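Local coordinates for uncharacterized hypothetical protein FTT_1539c (Francisella tularensis subsp. tularensis, PDB 4QVR), which is of unknown function but has a DUF6844 domain and probably a signal peptide, consistent with export from the cytoplasm, at residues Y432-P435 against G436-N439; S126-Q129 against T130-Y134; T223-E226 against K227-A230. One frame throughout, in Å; residues are numbered along the deposited sequence.

Contact 1 of 3, residues Y432-P435 against G436-N439; sequences YKLP and GTEN
L434 and N439 meet where the chain doubles back: the backbone N of L434 donates to the carbonyl O of N439 at 3.0 Å. The same oxygen receives a CA-H...O contact from K433, whose CA stands 3.4 Å from N439 O, and the CG of K433 also rests against it. Nearer the turn, T437 leans on L434. Its OG1 touches the CB of L434 at 3.0 Å and makes a weak hydrogen bond to the O of L434, 3.3 Å away; the backbone N of T437 adds a second weak bond to that oxygen. With OG1 between its own backbone N and carbonyl carbon (chi1 69°), the hydroxyl faces L434 and CG2 lies near the O of P435. From there OG1 also takes a weak bond from the backbone N of N439, 3.4 Å away, so one hydroxyl bridges L434 and N439, weakly on both sides. The CD1 of L434 packs on the CB of N439 at 4.0 Å. K433 runs out extended along the loop, its CE lying 3.7 Å from the O of E438, while its NZ stays 5.5 Å from E438 OE1, too far for a salt bridge. G436 turns the chain with a positive phi of 83°. The loop is the hairpin connection between strands 424-433 and 440-448, antiparallel neighbours in a four-stranded sheet where 424-433 is an edge strand; Y432 pairs with V441 through backbone hydrogen bonds, and the side chains of Y432 and L434 rest on M313.

Contact 2 of 3, residues S126-Q129 against T130-Y134; sequences SVNQ and TNSNY
N128 reaches across to S132 and N133 with almost every atom of its side chain. Its CB lies 3.7 Å from N133 OD1, and its CG, held between the backbone N and carbonyl carbon (chi1 64°), brings the amide over that of N133: the two planes are stacked, 14° apart, and the side chains run in opposite directions. At the tip, OD1 accepts the backbone N of S132 at 2.8 Å, in the carbonyl plane and on a lone pair, while ND2 donates to S132 OG at 2.7 Å, that oxygen lying close to the amide plane. Both ends of the amide are thus engaged by one serine, which fixes its rotation. N133 answers with OD1, which takes the backbone N of N128 at 2.7 Å. Beside them, V127 sets CB and both methyls against N131 OD1, an oxygen buried here without a polar partner; N131 ND2 instead bonds E260 OE1. S137 OG bonds both S126 O and N133 O. Two consecutive type I beta turns, N128 to N131 and N131 to Y134, share N131, the first closed by N131 N to N128 O at 2.9 Å; together they form an asparagine-rich connection from strand 117-126 into helix 134-159.

Contact 3 of 3, residues T223-E226 against K227-A230; sequences TPEE and KKKA
The backbone from T223 to A230 forms the first turns of helix 224-246, with T223 at the N-cap position and P224 as its first helical residue. Four successive i to i+4 bonds join the two segments. K228 N to P224 O, at 2.8 Å, is the shortest; K227 N to T223 O, K229 N to E225 O and A230 N to E226 O are each 3.2 Å. The side chain of T223 makes no capping bond, although its carbonyl starts the series. K228 stretches back over the first turn, its CG 3.1 Å from the O of P224 and its CD against OE2 of E225. E225 folds to meet it, bent at chi2 (-56°). One residue on, K229 has its CG 3.3 Å from the O of E226, and its CE approaches the CG of E226 at 4.0 Å, an aliphatic contact in which NZ and OE2 of that pair remain 5.4 Å apart. K227 runs toward helix 203-213, its CG lying 3.3 Å from the O of T223. Its extended chain passes L211 of that helix and the loop residues P218 and F221, and its NZ forms a salt bridge with D208; F221 is also touched by E226 and A230. The i to i+3 salt bridge of this helix start is made by K228 NZ, which meets OE2 of E225 at 3.2 Å from above the carboxylate plane, 45° out of it.

All three contacts lie at the surface, and contacts 1 and 2 are neighbours: their centres are 13 Å apart, and N439 ND2 packs against S132 CA at 3.9 Å. They also share M313, touched by Y432 and L434 of contact 1 and Y134 of contact 2, although one joins two strands of the four-stranded sheet and the other leads from the three-stranded sheet into a helix. Contact 3 stands far off, about 53 Å from contact 1 and 41 Å from contact 2 between nearest atoms. One good backbone bond and weak bonds round a threonine hydroxyl hold the hairpin, and asparagine amides the two consecutive type I turns, whereas the helix start combines regular backbone bonds with charged side chains.

Contact 1 of 3, residues Y432-P435 against G436-N439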
loop_
_atom_site.group_PDB
_atom_site.type_symbol
_atom_site.label_atom_id
_atom_site.label_comp_id
_atom_site.label_asym_id
_atom_site.label_seq_id
_atom_site.Cartn_x
_atom_site.Cartn_y
_atom_site.Cartn_z
ATOM N N TYR A 432 11.444 21.433 -4.543
ATOM C CA TYR A 432 12.731 21.103 -4.034
ATOM C C TYR A 432 13.716 20.937 -5.175
ATOM O O TYR A 432 13.531 20.101 -6.050
ATOM C CB TYR A 432 12.636 19.835 -3.190
ATOM C CG TYR A 432 13.975 19.394 -2.635
ATOM C CD1 TYR A 432 14.672 20.201 -1.752
ATOM C CD2 TYR A 432 14.533 18.171 -2.994
ATOM C CE1 TYR A 432 15.894 19.816 -1.246
ATOM C CE2 TYR A 432 15.762 17.769 -2.494
ATOM C CZ TYR A 432 16.435 18.596 -1.612
ATOM O OH TYR A 432 17.651 18.215 -1.088
ATOM N N LYS A 433 14.739 21.773 -5.191
ATOM C CA LYS A 433 15.775 21.663 -6.210
ATOM C C LYS A 433 16.742 20.623 -5.690
ATOM O O LYS A 433 17.182 20.712 -4.551
ATOM C CB LYS A 433 16.483 22.984 -6.438
ATOM C CG LYS A 433 17.383 22.961 -7.664
ATOM C CD LYS A 433 17.778 24.353 -8.120
ATOM C CE LYS A 433 18.441 24.287 -9.489
ATOM N NZ LYS A 433 18.688 25.626 -10.103
ATOM N N LEU A 434 17.026 19.605 -6.495
ATOM C CA LEU A 434 17.948 18.557 -6.081
ATOM C C LEU A 434 19.357 19.162 -5.881
ATOM O O LEU A 434 19.781 20.047 -6.655
ATOM C CB LEU A 434 17.956 17.419 -7.101
ATOM C CG LEU A 434 16.619 16.697 -7.309
ATOM C CD1 LEU A 434 16.742 15.675 -8.435
ATOM C CD2 LEU A 434 16.110 16.031 -6.029
ATOM N N PRO A 435 20.073 18.718 -4.821
ATOM C CA PRO A 435 21.398 19.271 -4.529
ATOM C C PRO A 435 22.416 18.933 -5.604
ATOM O O PRO A 435 22.496 17.780 -6.023
ATOM C CB PRO A 435 21.770 18.600 -3.201
ATOM C CG PRO A 435 21.021 17.323 -3.206
ATOM C CD PRO A 435 19.715 17.639 -3.880
ATOM N N GLY A 436 23.169 19.934 -6.055
ATOM C CA GLY A 436 24.198 19.737 -7.078
ATOM C C GLY A 436 23.687 19.728 -8.513
ATOM O O GLY A 436 24.420 20.100 -9.433
ATOM N N THR A 437 22.437 19.302 -8.708
ATOM C CA THR A 437 21.833 19.231 -10.036
ATOM C C THR A 437 21.029 20.497 -10.301
ATOM O O THR A 437 20.917 21.362 -9.433
ATOM C CB THR A 437 20.892 18.002 -10.169
ATOM O OG1 THR A 437 19.730 18.177 -9.349
ATOM C CG2 THR A 437 21.601 16.699 -9.773
ATOM N N GLU A 438 20.486 20.599 -11.512
ATOM C CA GLU A 438 19.651 21.733 -11.905
ATOM C C GLU A 438 18.180 21.314 -11.913
ATOM O O GLU A 438 17.293 22.118 -12.196
ATOM C CB GLU A 438 20.063 22.243 -13.287
ATOM C CG GLU A 438 19.316 23.494 -13.750
ATOM C CD GLU A 438 19.801 24.020 -15.091
ATOM O OE1 GLU A 438 19.243 25.028 -15.575
ATOM O OE2 GLU A 438 20.738 23.428 -15.664
ATOM N N ASN A 439 17.920 20.052 -11.588
ATOM C CA ASN A 439 16.563 19.539 -11.580
ATOM C C ASN A 439 15.760 19.968 -10.360
ATOM O O ASN A 439 16.303 20.247 -9.285
ATOM C CB ASN A 439 16.555 18.016 -11.704
ATOM C CG ASN A 439 17.057 17.541 -13.054
ATOM O OD1 ASN A 439 17.674 18.307 -13.821
ATOM N ND2 ASN A 439 16.796 16.274 -13.358
#

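Contact 2 of 3, residues S126-Q129 against T130-Y134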
loop_
_atom_site.group_PDB
_atom_site.type_symbol
_atom_site.label_atom_id
_atom_site.label_comp_id
_atom_site.label_asym_id
_atom_site.label_seq_id
_atom_site.Cartn_x
_atom_site.Cartn_y
_atom_site.Cartn_z
ATOM N N SER A 126 14.937 1.538 -11.843
ATOM C CA SER A 126 16.151 2.185 -12.363
ATOM C C SER A 126 15.808 3.602 -12.678
ATOM O O SER A 126 14.634 3.915 -12.884
ATOM C CB SER A 126 16.630 1.511 -13.646
ATOM O OG SER A 126 16.696 0.113 -13.461
ATOM N N VAL A 127 16.815 4.468 -12.671
ATOM C CA VAL A 127 16.635 5.862 -13.092
ATOM C C VAL A 127 17.489 6.014 -14.347
ATOM O O VAL A 127 18.325 5.143 -14.617
ATOM C CB VAL A 127 17.090 6.894 -12.041
ATOM C CG1 VAL A 127 16.276 6.772 -10.782
ATOM C CG2 VAL A 127 18.581 6.770 -11.745
ATOM N N ASN A 128 17.286 7.074 -15.138
ATOM C CA ASN A 128 18.136 7.257 -16.331
ATOM C C ASN A 128 19.461 7.928 -15.963
ATOM O O ASN A 128 19.667 8.326 -14.810
ATOM C CB ASN A 128 17.406 8.014 -17.452
ATOM C CG ASN A 128 17.040 9.427 -17.074
ATOM O OD1 ASN A 128 17.595 10.005 -16.153
ATOM N ND2 ASN A 128 16.104 10.000 -17.810
ATOM N N GLN A 129 20.337 8.040 -16.954
ATOM C CA GLN A 129 21.678 8.632 -16.827
ATOM C C GLN A 129 21.728 9.978 -16.111
ATOM O O GLN A 129 22.549 10.194 -15.220
ATOM C CB GLN A 129 22.268 8.854 -18.234
ATOM C CG GLN A 129 22.335 7.621 -19.127
ATOM C CD GLN A 129 23.211 6.514 -18.561
ATOM O OE1 GLN A 129 23.819 6.659 -17.491
ATOM N NE2 GLN A 129 23.291 5.396 -19.287
ATOM N N THR A 130 20.859 10.882 -16.549
ATOM C CA THR A 130 20.765 12.240 -16.019
ATOM C C THR A 130 19.803 12.346 -14.828
ATOM O O THR A 130 19.582 13.433 -14.291
ATOM C CB THR A 130 20.295 13.196 -17.138
ATOM O OG1 THR A 130 19.002 12.790 -17.612
ATOM C CG2 THR A 130 21.286 13.176 -18.317
ATOM N N ASN A 131 19.223 11.212 -14.440
ATOM C CA ASN A 131 18.272 11.120 -13.336
ATOM C C ASN A 131 17.025 11.998 -13.554
ATOM O O ASN A 131 16.372 12.412 -12.597
ATOM C CB ASN A 131 18.966 11.457 -12.009
ATOM C CG ASN A 131 18.217 10.908 -10.793
ATOM O OD1 ASN A 131 17.565 9.852 -10.860
ATOM N ND2 ASN A 131 18.327 11.608 -9.667
ATOM N N SER A 132 16.695 12.270 -14.817
ATOM C CA SER A 132 15.520 13.084 -15.140
ATOM C C SER A 132 14.202 12.324 -14.959
ATOM O O SER A 132 13.151 12.943 -14.902
ATOM C CB SER A 132 15.597 13.664 -16.566
ATOM O OG SER A 132 15.564 12.653 -17.566
ATOM N N ASN A 133 14.242 10.995 -14.869
ATOM C CA ASN A 133 13.005 10.230 -14.664
ATOM C C ASN A 133 12.882 9.745 -13.217
ATOM O O ASN A 133 12.162 8.800 -12.938
ATOM C CB ASN A 133 12.912 9.049 -15.638
ATOM C CG ASN A 133 13.982 8.017 -15.398
ATOM O OD1 ASN A 133 14.934 8.263 -14.668
ATOM N ND2 ASN A 133 13.851 6.874 -16.038
ATOM N N TYR A 134 13.593 10.414 -12.308
ATOM C CA TYR A 134 13.575 10.094 -10.910
ATOM C C TYR A 134 12.163 10.009 -10.331
ATOM O O TYR A 134 11.837 9.054 -9.644
ATOM C CB TYR A 134 14.381 11.136 -10.097
ATOM C CG TYR A 134 14.093 11.055 -8.605
ATOM C CD1 TYR A 134 14.631 10.036 -7.821
ATOM C CD2 TYR A 134 13.247 11.972 -7.983
ATOM C CE1 TYR A 134 14.350 9.949 -6.455
ATOM C CE2 TYR A 134 12.945 11.872 -6.617
ATOM C CZ TYR A 134 13.509 10.862 -5.853
ATOM O OH TYR A 134 13.233 10.769 -4.481
#

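Contact 3 of 3, residues T223-E226 against K227-A230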
loop_
_atom_site.group_PDB
_atom_site.type_symbol
_atom_site.label_atom_id
_atom_site.label_comp_id
_atom_site.label_asym_id
_atom_site.label_seq_id
_atom_site.Cartn_x
_atom_site.Cartn_y
_atom_site.Cartn_z
ATOM N N THR A 223 -9.206 -42.719 -2.573
ATOM C CA THR A 223 -10.169 -43.009 -1.515
ATOM C C THR A 223 -11.181 -41.880 -1.432
ATOM O O THR A 223 -10.898 -40.783 -1.895
ATOM C CB THR A 223 -9.465 -43.049 -0.142
ATOM O OG1 THR A 223 -8.129 -43.544 -0.287
ATOM C CG2 THR A 223 -10.249 -43.900 0.870
ATOM N N PRO A 224 -12.375 -42.142 -0.861
ATOM C CA PRO A 224 -13.271 -40.997 -0.675
ATOM C C PRO A 224 -12.768 -40.071 0.456
ATOM O O PRO A 224 -13.064 -38.887 0.440
ATOM C CB PRO A 224 -14.623 -41.642 -0.339
ATOM C CG PRO A 224 -14.524 -43.033 -0.878
ATOM C CD PRO A 224 -13.085 -43.423 -0.687
ATOM N N GLU A 225 -12.015 -40.605 1.421
ATOM C CA GLU A 225 -11.443 -39.771 2.487
ATOM C C GLU A 225 -10.373 -38.864 1.919
ATOM O O GLU A 225 -10.167 -37.763 2.411
ATOM C CB GLU A 225 -10.820 -40.600 3.634
ATOM C CG GLU A 225 -11.810 -41.238 4.600
ATOM C CD GLU A 225 -12.759 -40.223 5.226
ATOM O OE1 GLU A 225 -12.290 -39.134 5.629
ATOM O OE2 GLU A 225 -13.972 -40.519 5.329
ATOM N N GLU A 226 -9.683 -39.341 0.893
ATOM C CA GLU A 226 -8.636 -38.570 0.267
ATOM C C GLU A 226 -9.281 -37.448 -0.546
ATOM O O GLU A 226 -8.745 -36.338 -0.636
ATOM C CB GLU A 226 -7.759 -39.485 -0.581
ATOM C CG GLU A 226 -6.491 -38.829 -1.080
ATOM C CD GLU A 226 -5.476 -39.822 -1.611
ATOM O OE1 GLU A 226 -5.709 -41.055 -1.522
ATOM O OE2 GLU A 226 -4.425 -39.360 -2.100
ATOM N N LYS A 227 -10.447 -37.738 -1.120
ATOM C CA LYS A 227 -11.200 -36.744 -1.870
ATOM C C LYS A 227 -11.789 -35.712 -0.921
ATOM O O LYS A 227 -11.757 -34.516 -1.205
ATOM C CB LYS A 227 -12.322 -37.395 -2.688
ATOM C CG LYS A 227 -11.824 -38.244 -3.849
ATOM C CD LYS A 227 -12.959 -38.989 -4.540
ATOM C CE LYS A 227 -12.443 -39.756 -5.743
ATOM N NZ LYS A 227 -13.519 -40.494 -6.450
ATOM N N LYS A 228 -12.340 -36.174 0.195
ATOM C CA LYS A 228 -12.939 -35.271 1.183
ATOM C C LYS A 228 -11.945 -34.252 1.756
ATOM O O LYS A 228 -12.305 -33.091 1.960
ATOM C CB LYS A 228 -13.579 -36.061 2.336
ATOM C CG LYS A 228 -14.815 -36.859 1.935
ATOM C CD LYS A 228 -15.208 -37.852 3.020
ATOM C CE LYS A 228 -16.343 -38.757 2.583
ATOM N NZ LYS A 228 -16.630 -39.762 3.643
ATOM N N LYS A 229 -10.705 -34.674 1.997
ATOM C CA LYS A 229 -9.706 -33.769 2.586
ATOM C C LYS A 229 -9.143 -32.788 1.571
ATOM O O LYS A 229 -8.872 -31.645 1.902
ATOM C CB LYS A 229 -8.559 -34.539 3.257
ATOM C CG LYS A 229 -7.602 -35.271 2.326
ATOM C CD LYS A 229 -6.524 -35.992 3.137
ATOM C CE LYS A 229 -5.600 -36.821 2.253
ATOM N NZ LYS A 229 -4.649 -37.664 3.036
ATOM N N ALA A 230 -8.955 -33.247 0.339
ATOM C CA ALA A 230 -8.434 -32.388 -0.715
ATOM C C ALA A 230 -9.418 -31.268 -0.937
ATOM O O ALA A 230 -9.028 -30.147 -1.262
ATOM C CB ALA A 230 -8.236 -33.167 -1.997
#